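Local coordinates for paenibacillus xanthan lyase (Paenibacillus, PDB 6F2P), which probably cleaves the terminal mannosyl-glucuronosyl linkage in the side chains of the polysaccharide xanthan by an eliminative (lyase) mechanism, at residues Gly215-His220 with Ala224-Tyr229; Pro203-Ala206 with Phe211-Asp214; Leu140-Leu145 with Gly182-Asp187. All blocks are in the same frame, centred on the assembly; numbering follows the deposited sequence.

How the interactions relate
Interaction 3 comes first from the N terminus. It joins the C-terminal ends of helices 123-141 and 168-184, closing a loop of 36 residues that is mostly helical and includes helix 147-160. Interaction 2 then closes a four-residue loop that leads into strand 210-211, and interaction 1 begins at the very next residue, closing the tight turn between strands 217-219 and 223-224 and running on to the start of helix 229-244. The three follow in series, neither nested nor crossed. Interactions 1 and 2 touch, with Phe217 packed edge-to-face on Phe211, and share one small antiparallel sheet. Interaction 3 lies elsewhere in the same helical domain, about 22 Å from either at the nearest atoms.

Interaction 1. Residues Gly215-His220 with Ala224-Tyr229; sequences GSFVQH and AYNGGY
Asn226 meets the start of strand 217-219 with both ends of its amide. OD1 accepts the N-H of Phe217 (2.9 Å, bent to 131° at the hydrogen), while ND2 donates to Gly215 O at 3.1 Å, almost in the amide's own plane. An asparagine suits the place because one flat group offers an acceptor and a donor, as a neighbouring strand would; ND2 also reaches Ser266 O. At the backbone angles of Gly215 a CB would press on the preceding carbonyl, reason enough for a glycine. The backbone bond from Tyr225 N to Phe217 O (2.9 Å) adds to the pairing, and Val218 faces Ala224 as an antiparallel non-hydrogen-bonded pair. Strand 210-211 pairs along the other edge, completing a three-stranded antiparallel sheet within the largely helical N-terminal domain of a family 8 polysaccharide lyase; the His-Tyr active site probably lies here, as in relatives.

The side chain of Tyr229, first residue of helix 229-244, runs past Phe217 and Gln219 to the imidazole of His220. Its CB packs on Phe217 CE2 at 3.9 Å. CG lies 3.5 Å from CG of Gln219, which points opposite its own backbone N (chi1 -172°) before the chain bends at chi2. CD2 sits over the centre of the Tyr225 ring. CE2 lies over one face of the His220 imidazole, the ring planes 45° apart, and OH comes to 3.0 Å from His220 NE2. Tyr229 OH is hydrogen-bonded to Arg283, while His220 ND1 and Tyr225 OH both bond Glu395.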
ATOM      1  N   GLY A 215       1.599   5.946  -7.347  1.00 16.35           N
ATOM      2  CA  GLY A 215       0.487   6.755  -7.811  1.00 14.80           C
ATOM      3  C   GLY A 215      -0.260   7.460  -6.697  1.00 14.66           C
ATOM      4  O   GLY A 215      -1.095   8.316  -6.969  1.00 14.38           O
ATOM      5  N   SER A 216       0.031   7.091  -5.450  1.00 13.14           N
ATOM      6  CA  SER A 216      -0.612   7.702  -4.293  1.00 14.14           C
ATOM      7  C   SER A 216      -0.233   9.169  -4.160  1.00 17.06           C
ATOM      8  O   SER A 216       0.875   9.568  -4.527  1.00 14.65           O
ATOM      9  CB  SER A 216      -0.184   6.997  -3.003  1.00 13.41           C
ATOM     10  OG  SER A 216      -0.560   5.635  -2.994  1.00 15.45           O
ATOM     11  N   PHE A 217      -1.159   9.963  -3.629  1.00 13.08           N
ATOM     12  CA  PHE A 217      -0.832  11.276  -3.094  1.00 12.24           C
ATOM     13  C   PHE A 217      -1.346  11.366  -1.671  1.00 15.12           C
ATOM     14  O   PHE A 217      -2.508  11.078  -1.401  1.00 14.83           O
ATOM     15  CB  PHE A 217      -1.439  12.401  -3.921  1.00 16.92           C
ATOM     16  CG  PHE A 217      -1.108  13.772  -3.398  1.00 17.01           C
ATOM     17  CD1 PHE A 217       0.039  14.426  -3.813  1.00 17.51           C
ATOM     18  CD2 PHE A 217      -1.934  14.400  -2.483  1.00 16.32           C
ATOM     19  CE1 PHE A 217       0.351  15.676  -3.326  1.00 19.05           C
ATOM     20  CE2 PHE A 217      -1.622  15.655  -1.992  1.00 19.83           C
ATOM     21  CZ  PHE A 217      -0.479  16.291  -2.417  1.00 18.23           C
ATOM     22  N   VAL A 218      -0.474  11.780  -0.763  1.00 16.42           N
ATOM     23  CA  VAL A 218      -0.848  11.948   0.629  1.00 15.89           C
ATOM     24  C   VAL A 218      -0.604  13.381   1.062  1.00 14.86           C
ATOM     25  O   VAL A 218       0.417  13.969   0.731  1.00 18.62           O
ATOM     26  CB  VAL A 218      -0.038  11.001   1.533  1.00 15.32           C
ATOM     27  CG1 VAL A 218      -0.192  11.374   3.004  1.00 11.94           C
ATOM     28  CG2 VAL A 218      -0.457   9.569   1.287  1.00 18.29           C
ATOM     29  N   GLN A 219      -1.549  13.943   1.802  1.00 14.99           N
ATOM     30  CA  GLN A 219      -1.382  15.276   2.359  1.00 19.97           C
ATOM     31  C   GLN A 219      -1.970  15.253   3.762  1.00 20.48           C
ATOM     32  O   GLN A 219      -2.738  14.347   4.098  1.00 17.67           O
ATOM     33  CB  GLN A 219      -2.054  16.326   1.468  1.00 15.93           C
ATOM     34  CG  GLN A 219      -1.763  17.768   1.859  1.00 28.14           C
ATOM     35  CD  GLN A 219      -0.274  18.084   1.963  1.00 29.78           C
ATOM     36  OE1 GLN A 219       0.241  18.292   3.061  1.00 28.21           O
ATOM     37  NE2 GLN A 219       0.413  18.149   0.821  1.00 21.79           N
ATOM     38  N   HIS A 220      -1.590  16.228   4.581  1.00 20.86           N
ATOM     39  CA  HIS A 220      -1.919  16.227   6.005  1.00 23.66           C
ATOM     40  C   HIS A 220      -1.430  14.949   6.664  1.00 23.47           C
ATOM     41  O   HIS A 220      -2.065  14.416   7.581  1.00 24.39           O
ATOM     42  CB  HIS A 220      -3.408  16.458   6.244  1.00 16.45           C
ATOM     43  CG  HIS A 220      -3.851  17.841   5.890  1.00 24.48           C
ATOM     44  ND1 HIS A 220      -5.098  18.335   6.220  1.00 30.50           N
ATOM     45  CD2 HIS A 220      -3.215  18.840   5.238  1.00 31.16           C
ATOM     46  CE1 HIS A 220      -5.207  19.576   5.782  1.00 20.78           C
ATOM     47  NE2 HIS A 220      -4.077  19.906   5.178  1.00 22.29           N
ATOM     48  N   ALA A 224      -5.381  10.166   1.905  1.00 14.02           N
ATOM     49  CA  ALA A 224      -5.417  10.027   0.459  1.00 13.39           C
ATOM     50  C   ALA A 224      -5.958  11.327  -0.112  1.00 13.93           C
ATOM     51  O   ALA A 224      -7.072  11.724   0.214  1.00 16.92           O
ATOM     52  CB  ALA A 224      -6.318   8.872   0.083  1.00 10.91           C
ATOM     53  N   TYR A 225      -5.181  11.999  -0.953  1.00 12.28           N
ATOM     54  CA  TYR A 225      -5.552  13.354  -1.349  1.00 13.80           C
ATOM     55  C   TYR A 225      -5.263  13.771  -2.793  1.00 18.08           C
ATOM     56  O   TYR A 225      -5.103  14.963  -3.061  1.00 18.21           O
ATOM     57  CB  TYR A 225      -4.944  14.388  -0.388  1.00 12.87           C
ATOM     58  CG  TYR A 225      -5.978  15.047   0.496  1.00 17.34           C
ATOM     59  CD1 TYR A 225      -7.072  15.714  -0.056  1.00 16.81           C
ATOM     60  CD2 TYR A 225      -5.867  15.003   1.877  1.00 15.54           C
ATOM     61  CE1 TYR A 225      -8.022  16.311   0.750  1.00 17.71           C
ATOM     62  CE2 TYR A 225      -6.808  15.600   2.688  1.00 13.05           C
ATOM     63  CZ  TYR A 225      -7.880  16.251   2.123  1.00 15.29           C
ATOM     64  OH  TYR A 225      -8.815  16.831   2.943  1.00 16.74           O
ATOM     65  N   ASN A 226      -5.218  12.813  -3.718  1.00 15.64           N
ATOM     66  CA  ASN A 226      -5.009  13.139  -5.124  1.00 13.88           C
ATOM     67  C   ASN A 226      -6.017  14.170  -5.614  1.00 16.60           C
ATOM     68  O   ASN A 226      -5.662  15.113  -6.323  1.00 18.34           O
ATOM     69  CB  ASN A 226      -5.107  11.898  -6.008  1.00 11.77           C
ATOM     70  CG  ASN A 226      -4.103  10.827  -5.632  1.00 15.32           C
ATOM     71  OD1 ASN A 226      -3.937  10.489  -4.452  1.00 16.30           O
ATOM     72  ND2 ASN A 226      -3.426  10.278  -6.641  1.00 11.66           N
ATOM     73  N   GLY A 227      -7.274  13.986  -5.223  1.00 19.91           N
ATOM     74  CA  GLY A 227      -8.361  14.842  -5.675  1.00 18.13           C
ATOM     75  C   GLY A 227      -8.445  16.179  -4.964  1.00 20.19           C
ATOM     76  O   GLY A 227      -9.022  17.122  -5.489  1.00 26.93           O
ATOM     77  N   GLY A 228      -7.866  16.273  -3.774  1.00 18.30           N
ATOM     78  CA  GLY A 228      -7.888  17.523  -3.036  1.00 23.49           C
ATOM     79  C   GLY A 228      -6.671  18.405  -3.253  1.00 25.08           C
ATOM     80  O   GLY A 228      -6.615  19.196  -4.195  1.00 25.47           O
ATOM     81  N   TYR A 229      -5.697  18.274  -2.361  1.00 22.41           N
ATOM     82  CA  TYR A 229      -4.477  19.060  -2.435  1.00 20.07           C
ATOM     83  C   TYR A 229      -3.676  18.761  -3.690  1.00 20.61           C
ATOM     84  O   TYR A 229      -3.207  19.677  -4.365  1.00 23.82           O
ATOM     85  CB  TYR A 229      -3.623  18.851  -1.178  1.00 19.84           C
ATOM     86  CG  TYR A 229      -4.260  19.475   0.035  1.00 32.22           C
ATOM     87  CD1 TYR A 229      -4.113  20.833   0.298  1.00 43.85           C
ATOM     88  CD2 TYR A 229      -5.050  18.724   0.894  1.00 30.04           C
ATOM     89  CE1 TYR A 229      -4.720  21.427   1.399  1.00 39.24           C
ATOM     90  CE2 TYR A 229      -5.663  19.309   2.006  1.00 34.76           C
ATOM     91  CZ  TYR A 229      -5.494  20.661   2.251  1.00 36.35           C
ATOM     92  OH  TYR A 229      -6.091  21.242   3.350  1.00 31.28           O
TER

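Interaction 2. Residues Pro203-Ala206 with Phe211-Asp214; sequences PYVA and FYND
Val205 and Phe211 are joined directly, backbone to backbone: Val205 N donates to Phe211 O at 2.9 Å. Beside this bond, CG2 of Val205 sits between its own backbone N and carbonyl carbon (chi1 -62°), which places it over the Tyr212 ring, 3.9 Å from the centroid and 27° off the normal, a CH-pi contact for which a branched aliphatic chain is well suited. Val205 O lies over a face of that ring too, 3.4 Å above its plane and toward the rim. The Tyr204 ring takes the Asn213 amide over one face, with ND2 about 3.5 Å above the ring plane; the two planes are 37° apart, so the amide is tilted rather than laid flat.

Two waters extend the pairing. One bridges Pro203 O and Phe211 N; the other joins Val205 O to Asn213 N, and donates to Asn213 OD1 as well. Further out, Tyr212 OH is held by Gly208 O. The Phe211 ring stacks on Trp262 of helix 256-267, and Tyr204 touches Asn258 and Arg261 there. The bonding order resembles that of a parallel pair, with water in place of two direct bonds, though the chains diverge, alongside the small antiparallel sheet of the N-terminal helical domain.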
ATOM      1  N   PRO A 203       9.873  16.112  -6.255  1.00 14.23           N
ATOM      2  CA  PRO A 203      10.321  14.726  -6.062  1.00 17.20           C
ATOM      3  C   PRO A 203       9.233  13.802  -5.536  1.00 22.31           C
ATOM      4  O   PRO A 203       8.266  14.272  -4.936  1.00 19.85           O
ATOM      5  CB  PRO A 203      11.409  14.861  -4.999  1.00 16.18           C
ATOM      6  CG  PRO A 203      11.884  16.262  -5.111  1.00 14.36           C
ATOM      7  CD  PRO A 203      10.660  17.046  -5.430  1.00 19.40           C
ATOM      8  N   TYR A 204       9.388  12.501  -5.777  1.00 20.76           N
ATOM      9  CA  TYR A 204       8.509  11.503  -5.180  1.00 14.84           C
ATOM     10  C   TYR A 204       8.844  11.347  -3.700  1.00 21.14           C
ATOM     11  O   TYR A 204       9.921  11.751  -3.255  1.00 24.15           O
ATOM     12  CB  TYR A 204       8.645  10.163  -5.894  1.00 14.25           C
ATOM     13  CG  TYR A 204       8.056  10.147  -7.289  1.00 15.63           C
ATOM     14  CD1 TYR A 204       6.680  10.179  -7.474  1.00 19.09           C
ATOM     15  CD2 TYR A 204       8.868  10.107  -8.414  1.00 13.35           C
ATOM     16  CE1 TYR A 204       6.127  10.172  -8.732  1.00 13.09           C
ATOM     17  CE2 TYR A 204       8.323  10.096  -9.679  1.00 15.83           C
ATOM     18  CZ  TYR A 204       6.946  10.130  -9.828  1.00 12.54           C
ATOM     19  OH  TYR A 204       6.370  10.117 -11.078  1.00 11.97           O
ATOM     20  N   VAL A 205       7.909  10.789  -2.938  1.00 18.34           N
ATOM     21  CA  VAL A 205       8.142  10.496  -1.532  1.00 19.21           C
ATOM     22  C   VAL A 205       7.748   9.057  -1.213  1.00 18.79           C
ATOM     23  O   VAL A 205       7.031   8.421  -1.986  1.00 21.57           O
ATOM     24  CB  VAL A 205       7.360  11.447  -0.614  1.00 18.40           C
ATOM     25  CG1 VAL A 205       7.807  12.868  -0.842  1.00 12.79           C
ATOM     26  CG2 VAL A 205       5.863  11.305  -0.844  1.00 17.07           C
ATOM     27  N   ALA A 206       8.205   8.546  -0.073  1.00 18.04           N
ATOM     28  CA  ALA A 206       7.887   7.177   0.320  1.00 19.27           C
ATOM     29  C   ALA A 206       7.110   7.157   1.631  1.00 23.89           C
ATOM     30  O   ALA A 206       6.649   6.107   2.089  1.00 27.16           O
ATOM     31  CB  ALA A 206       9.152   6.354   0.433  1.00 20.05           C
ATOM     32  N   PHE A 211       3.568  13.082  -3.719  1.00 18.10           N
ATOM     33  CA  PHE A 211       3.271  12.032  -4.681  1.00 16.52           C
ATOM     34  C   PHE A 211       4.178  10.817  -4.476  1.00 17.32           C
ATOM     35  O   PHE A 211       5.379  10.960  -4.244  1.00 16.38           O
ATOM     36  CB  PHE A 211       3.442  12.561  -6.102  1.00 15.03           C
ATOM     37  CG  PHE A 211       2.374  13.507  -6.521  1.00 17.21           C
ATOM     38  CD1 PHE A 211       2.524  14.867  -6.323  1.00 16.85           C
ATOM     39  CD2 PHE A 211       1.213  13.041  -7.116  1.00 13.81           C
ATOM     40  CE1 PHE A 211       1.544  15.743  -6.708  1.00 12.55           C
ATOM     41  CE2 PHE A 211       0.229  13.912  -7.504  1.00 16.97           C
ATOM     42  CZ  PHE A 211       0.392  15.269  -7.301  1.00 18.70           C
ATOM     43  N   TYR A 212       3.595   9.626  -4.581  1.00 13.75           N
ATOM     44  CA  TYR A 212       4.332   8.377  -4.428  1.00 14.59           C
ATOM     45  C   TYR A 212       4.503   7.717  -5.799  1.00 18.18           C
ATOM     46  O   TYR A 212       3.676   7.912  -6.694  1.00 16.64           O
ATOM     47  CB  TYR A 212       3.572   7.424  -3.496  1.00 18.43           C
ATOM     48  CG  TYR A 212       3.545   7.823  -2.031  1.00 17.79           C
ATOM     49  CD1 TYR A 212       2.990   9.031  -1.628  1.00 15.88           C
ATOM     50  CD2 TYR A 212       4.050   6.977  -1.047  1.00 18.74           C
ATOM     51  CE1 TYR A 212       2.956   9.397  -0.295  1.00 14.57           C
ATOM     52  CE2 TYR A 212       4.016   7.336   0.295  1.00 19.60           C
ATOM     53  CZ  TYR A 212       3.467   8.553   0.657  1.00 20.06           C
ATOM     54  OH  TYR A 212       3.425   8.938   1.975  1.00 23.23           O
ATOM     55  N   ASN A 213       5.571   6.940  -5.968  1.00 13.10           N
ATOM     56  CA  ASN A 213       5.785   6.216  -7.221  1.00 17.03           C
ATOM     57  C   ASN A 213       4.632   5.282  -7.603  1.00 21.12           C
ATOM     58  O   ASN A 213       4.417   5.017  -8.788  1.00 20.11           O
ATOM     59  CB  ASN A 213       7.101   5.427  -7.187  1.00 17.04           C
ATOM     60  CG  ASN A 213       8.307   6.300  -7.460  1.00 14.86           C
ATOM     61  OD1 ASN A 213       9.002   6.731  -6.533  1.00 16.54           O
ATOM     62  ND2 ASN A 213       8.552   6.588  -8.737  1.00 11.19           N
ATOM     63  N   ASP A 214       3.896   4.789  -6.606  1.00 17.57           N
ATOM     64  CA  ASP A 214       2.783   3.876  -6.875  1.00 20.48           C
ATOM     65  C   ASP A 214       1.527   4.620  -7.326  1.00 16.97           C
ATOM     66  O   ASP A 214       0.513   4.007  -7.638  1.00 18.62           O
ATOM     67  CB  ASP A 214       2.494   2.929  -5.683  1.00 19.82           C
ATOM     68  CG  ASP A 214       1.955   3.656  -4.439  1.00 20.99           C
ATOM     69  OD1 ASP A 214       1.491   4.814  -4.552  1.00 18.83           O
ATOM     70  OD2 ASP A 214       1.986   3.053  -3.339  1.00 18.27           O
TER
HETATM   71  O   HOH W   1       5.688  15.061  -4.187  1.00 17.45           O
HETATM   72  O   HOH W   2       7.309   6.345  -3.894  1.00 20.51           O

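Interaction 3. Residues Leu140-Leu145 with Gly182-Asp187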
ATOM      1  N   LEU A 140      -4.196  42.183 -16.845  1.00 17.24           N
ATOM      2  CA  LEU A 140      -5.211  42.618 -17.791  1.00 18.68           C
ATOM      3  C   LEU A 140      -5.119  44.113 -18.099  1.00 22.67           C
ATOM      4  O   LEU A 140      -5.306  44.531 -19.237  1.00 25.04           O
ATOM      5  CB  LEU A 140      -6.603  42.300 -17.243  1.00 17.12           C
ATOM      6  CG  LEU A 140      -6.916  40.830 -16.978  1.00 16.27           C
ATOM      7  CD1 LEU A 140      -8.260  40.691 -16.294  1.00 13.67           C
ATOM      8  CD2 LEU A 140      -6.890  40.031 -18.278  1.00 14.59           C
ATOM      9  N   MET A 141      -4.831  44.911 -17.076  1.00 20.34           N
ATOM     10  CA  MET A 141      -4.980  46.356 -17.162  1.00 15.16           C
ATOM     11  C   MET A 141      -3.660  47.078 -17.440  1.00 26.83           C
ATOM     12  O   MET A 141      -3.611  48.316 -17.482  1.00 28.36           O
ATOM     13  CB  MET A 141      -5.576  46.877 -15.856  1.00 17.13           C
ATOM     14  CG  MET A 141      -6.935  46.295 -15.507  1.00 20.59           C
ATOM     15  SD  MET A 141      -8.241  46.851 -16.618  1.00 23.09           S
ATOM     16  CE  MET A 141      -8.123  48.628 -16.371  1.00 19.58           C
ATOM     17  N   TYR A 142      -2.604  46.295 -17.637  1.00 25.30           N
ATOM     18  CA  TYR A 142      -1.234  46.790 -17.759  1.00 22.81           C
ATOM     19  C   TYR A 142      -1.053  48.029 -18.647  1.00 25.20           C
ATOM     20  O   TYR A 142      -0.498  49.045 -18.220  1.00 21.54           O
ATOM     21  CB  TYR A 142      -0.346  45.658 -18.272  1.00 24.39           C
ATOM     22  CG  TYR A 142       1.117  45.833 -17.961  1.00 23.39           C
ATOM     23  CD1 TYR A 142       1.624  45.481 -16.720  1.00 23.33           C
ATOM     24  CD2 TYR A 142       1.996  46.334 -18.912  1.00 22.38           C
ATOM     25  CE1 TYR A 142       2.973  45.632 -16.427  1.00 28.28           C
ATOM     26  CE2 TYR A 142       3.348  46.489 -18.629  1.00 25.31           C
ATOM     27  CZ  TYR A 142       3.829  46.138 -17.384  1.00 29.65           C
ATOM     28  OH  TYR A 142       5.170  46.287 -17.097  1.00 38.56           O
ATOM     29  N   THR A 143      -1.524  47.931 -19.884  1.00 22.41           N
ATOM     30  CA  THR A 143      -1.376  49.007 -20.856  1.00 23.42           C
ATOM     31  C   THR A 143      -2.176  50.269 -20.499  1.00 30.91           C
ATOM     32  O   THR A 143      -1.959  51.339 -21.080  1.00 31.34           O
ATOM     33  CB  THR A 143      -1.812  48.533 -22.243  1.00 21.93           C
ATOM     34  OG1 THR A 143      -3.176  48.105 -22.184  1.00 33.59           O
ATOM     35  CG2 THR A 143      -0.955  47.373 -22.689  1.00 22.31           C
ATOM     36  N   GLU A 144      -3.099  50.140 -19.551  1.00 24.46           N
ATOM     37  CA  GLU A 144      -3.926  51.262 -19.140  1.00 22.03           C
ATOM     38  C   GLU A 144      -3.397  51.890 -17.866  1.00 22.81           C
ATOM     39  O   GLU A 144      -4.009  52.809 -17.323  1.00 32.49           O
ATOM     40  CB  GLU A 144      -5.364  50.800 -18.918  1.00 26.30           C
ATOM     41  CG  GLU A 144      -5.962  50.080 -20.113  1.00 27.64           C
ATOM     42  CD  GLU A 144      -6.294  51.025 -21.247  1.00 41.56           C
ATOM     43  OE1 GLU A 144      -6.377  52.253 -21.007  1.00 37.00           O
ATOM     44  OE2 GLU A 144      -6.475  50.537 -22.382  1.00 53.76           O
ATOM     45  N   LEU A 145      -2.264  51.386 -17.385  1.00 21.79           N
ATOM     46  CA  LEU A 145      -1.698  51.839 -16.119  1.00 19.74           C
ATOM     47  C   LEU A 145      -0.429  52.658 -16.319  1.00 21.15           C
ATOM     48  O   LEU A 145       0.277  52.480 -17.300  1.00 28.67           O
ATOM     49  CB  LEU A 145      -1.391  50.635 -15.231  1.00 21.85           C
ATOM     50  CG  LEU A 145      -2.582  49.767 -14.818  1.00 23.03           C
ATOM     51  CD1 LEU A 145      -2.087  48.513 -14.115  1.00 25.21           C
ATOM     52  CD2 LEU A 145      -3.513  50.538 -13.903  1.00 18.71           C
ATOM     53  N   GLY A 182       7.084  39.138 -10.681  1.00 17.86           N
ATOM     54  CA  GLY A 182       8.344  39.318 -11.380  1.00 12.60           C
ATOM     55  C   GLY A 182       8.151  39.671 -12.845  1.00 15.68           C
ATOM     56  O   GLY A 182       8.774  40.597 -13.352  1.00 20.32           O
ATOM     57  N   ILE A 183       7.289  38.928 -13.527  1.00 13.33           N
ATOM     58  CA  ILE A 183       7.000  39.178 -14.931  1.00 13.10           C
ATOM     59  C   ILE A 183       6.397  40.568 -15.142  1.00 23.09           C
ATOM     60  O   ILE A 183       6.811  41.315 -16.035  1.00 19.20           O
ATOM     61  CB  ILE A 183       6.028  38.126 -15.461  1.00 15.01           C
ATOM     62  CG1 ILE A 183       6.722  36.763 -15.514  1.00 16.74           C
ATOM     63  CG2 ILE A 183       5.497  38.525 -16.825  1.00 19.47           C
ATOM     64  CD1 ILE A 183       5.895  35.666 -16.138  1.00  9.53           C
ATOM     65  N   LEU A 184       5.417  40.907 -14.310  1.00 20.87           N
ATOM     66  CA  LEU A 184       4.762  42.199 -14.392  1.00 20.92           C
ATOM     67  C   LEU A 184       5.719  43.337 -14.055  1.00 26.55           C
ATOM     68  O   LEU A 184       5.648  44.411 -14.660  1.00 22.66           O
ATOM     69  CB  LEU A 184       3.550  42.245 -13.461  1.00 15.66           C
ATOM     70  CG  LEU A 184       2.421  41.282 -13.808  1.00 14.11           C
ATOM     71  CD1 LEU A 184       1.311  41.408 -12.788  1.00 16.41           C
ATOM     72  CD2 LEU A 184       1.904  41.525 -15.220  1.00 16.25           C
ATOM     73  N   ASN A 185       6.613  43.098 -13.095  1.00 18.60           N
ATOM     74  CA  ASN A 185       7.543  44.132 -12.655  1.00 17.95           C
ATOM     75  C   ASN A 185       8.877  44.091 -13.395  1.00 20.78           C
ATOM     76  O   ASN A 185       9.811  44.822 -13.054  1.00 17.25           O
ATOM     77  CB  ASN A 185       7.794  44.038 -11.154  1.00 20.82           C
ATOM     78  CG  ASN A 185       8.367  45.317 -10.587  1.00 25.11           C
ATOM     79  OD1 ASN A 185       7.989  46.408 -11.012  1.00 25.31           O
ATOM     80  ND2 ASN A 185       9.305  45.192  -9.651  1.00 20.18           N
ATOM     81  N   LYS A 186       8.956  43.231 -14.407  1.00 25.73           N
ATOM     82  CA  LYS A 186      10.160  43.088 -15.232  1.00 31.20           C
ATOM     83  C   LYS A 186      11.422  42.868 -14.388  1.00 24.95           C
ATOM     84  O   LYS A 186      12.425  43.561 -14.539  1.00 30.81           O
ATOM     85  CB  LYS A 186      10.295  44.280 -16.192  1.00 24.95           C
ATOM     86  CG  LYS A 186       9.071  44.429 -17.089  1.00 22.51           C
ATOM     87  CD  LYS A 186       9.308  45.233 -18.360  1.00 17.46           C
ATOM     88  CE  LYS A 186       8.075  45.148 -19.258  1.00 21.70           C
ATOM     89  NZ  LYS A 186       8.231  45.717 -20.628  1.00 25.40           N
ATOM     90  N   ASP A 187      11.349  41.885 -13.500  1.00 17.92           N
ATOM     91  CA  ASP A 187      12.390  41.620 -12.522  1.00 18.23           C
ATOM     92  C   ASP A 187      12.854  40.162 -12.686  1.00 25.21           C
ATOM     93  O   ASP A 187      12.320  39.255 -12.042  1.00 22.96           O
ATOM     94  CB  ASP A 187      11.796  41.846 -11.132  1.00 14.40           C
ATOM     95  CG  ASP A 187      12.817  41.714 -10.017  1.00 22.22           C
ATOM     96  OD1 ASP A 187      13.939  41.217 -10.267  1.00 19.48           O
ATOM     97  OD2 ASP A 187      12.479  42.094  -8.867  1.00 21.95           O
TER
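Tyr142 reaches across to the end of helix 168-184 with its ring edge toward the carbonyl of Leu184. With CG anti to the backbone N (chi1 -158°), the long side chain reaches between backbones whose nearest CA atoms, those of Tyr142 and Leu184, are 8.3 Å apart. Its OH donates to Leu184 O at 3.1 Å, in the carbonyl plane and at a C=O...donor angle of 156°. Nearer the backbone, CD1 lies 4.2 Å from CD2 of Leu184, a lighter apolar touch. Lys186 crosses the tyrosine obliquely: its extended chain brings CE to 3.8 Å from Tyr142 OH and carries NZ on to a salt bridge with Asp7. Arg10 of helix 4-18 makes a cation-pi contact with the same ring.

A phenylalanine here would probably keep the ring's packing but leave the Leu184 carbonyl without its hydroxyl donor, loosening the tie between the helix ends. Such a donor suits the site because carbonyls in the last turn of a helix lack the usual helical N-H partners. The helix itself closes with a Schellman motif: Lys186 has positive phi, Asp187 N bonds Gly182 O, and Lys186 N bonds Ile183 O weakly.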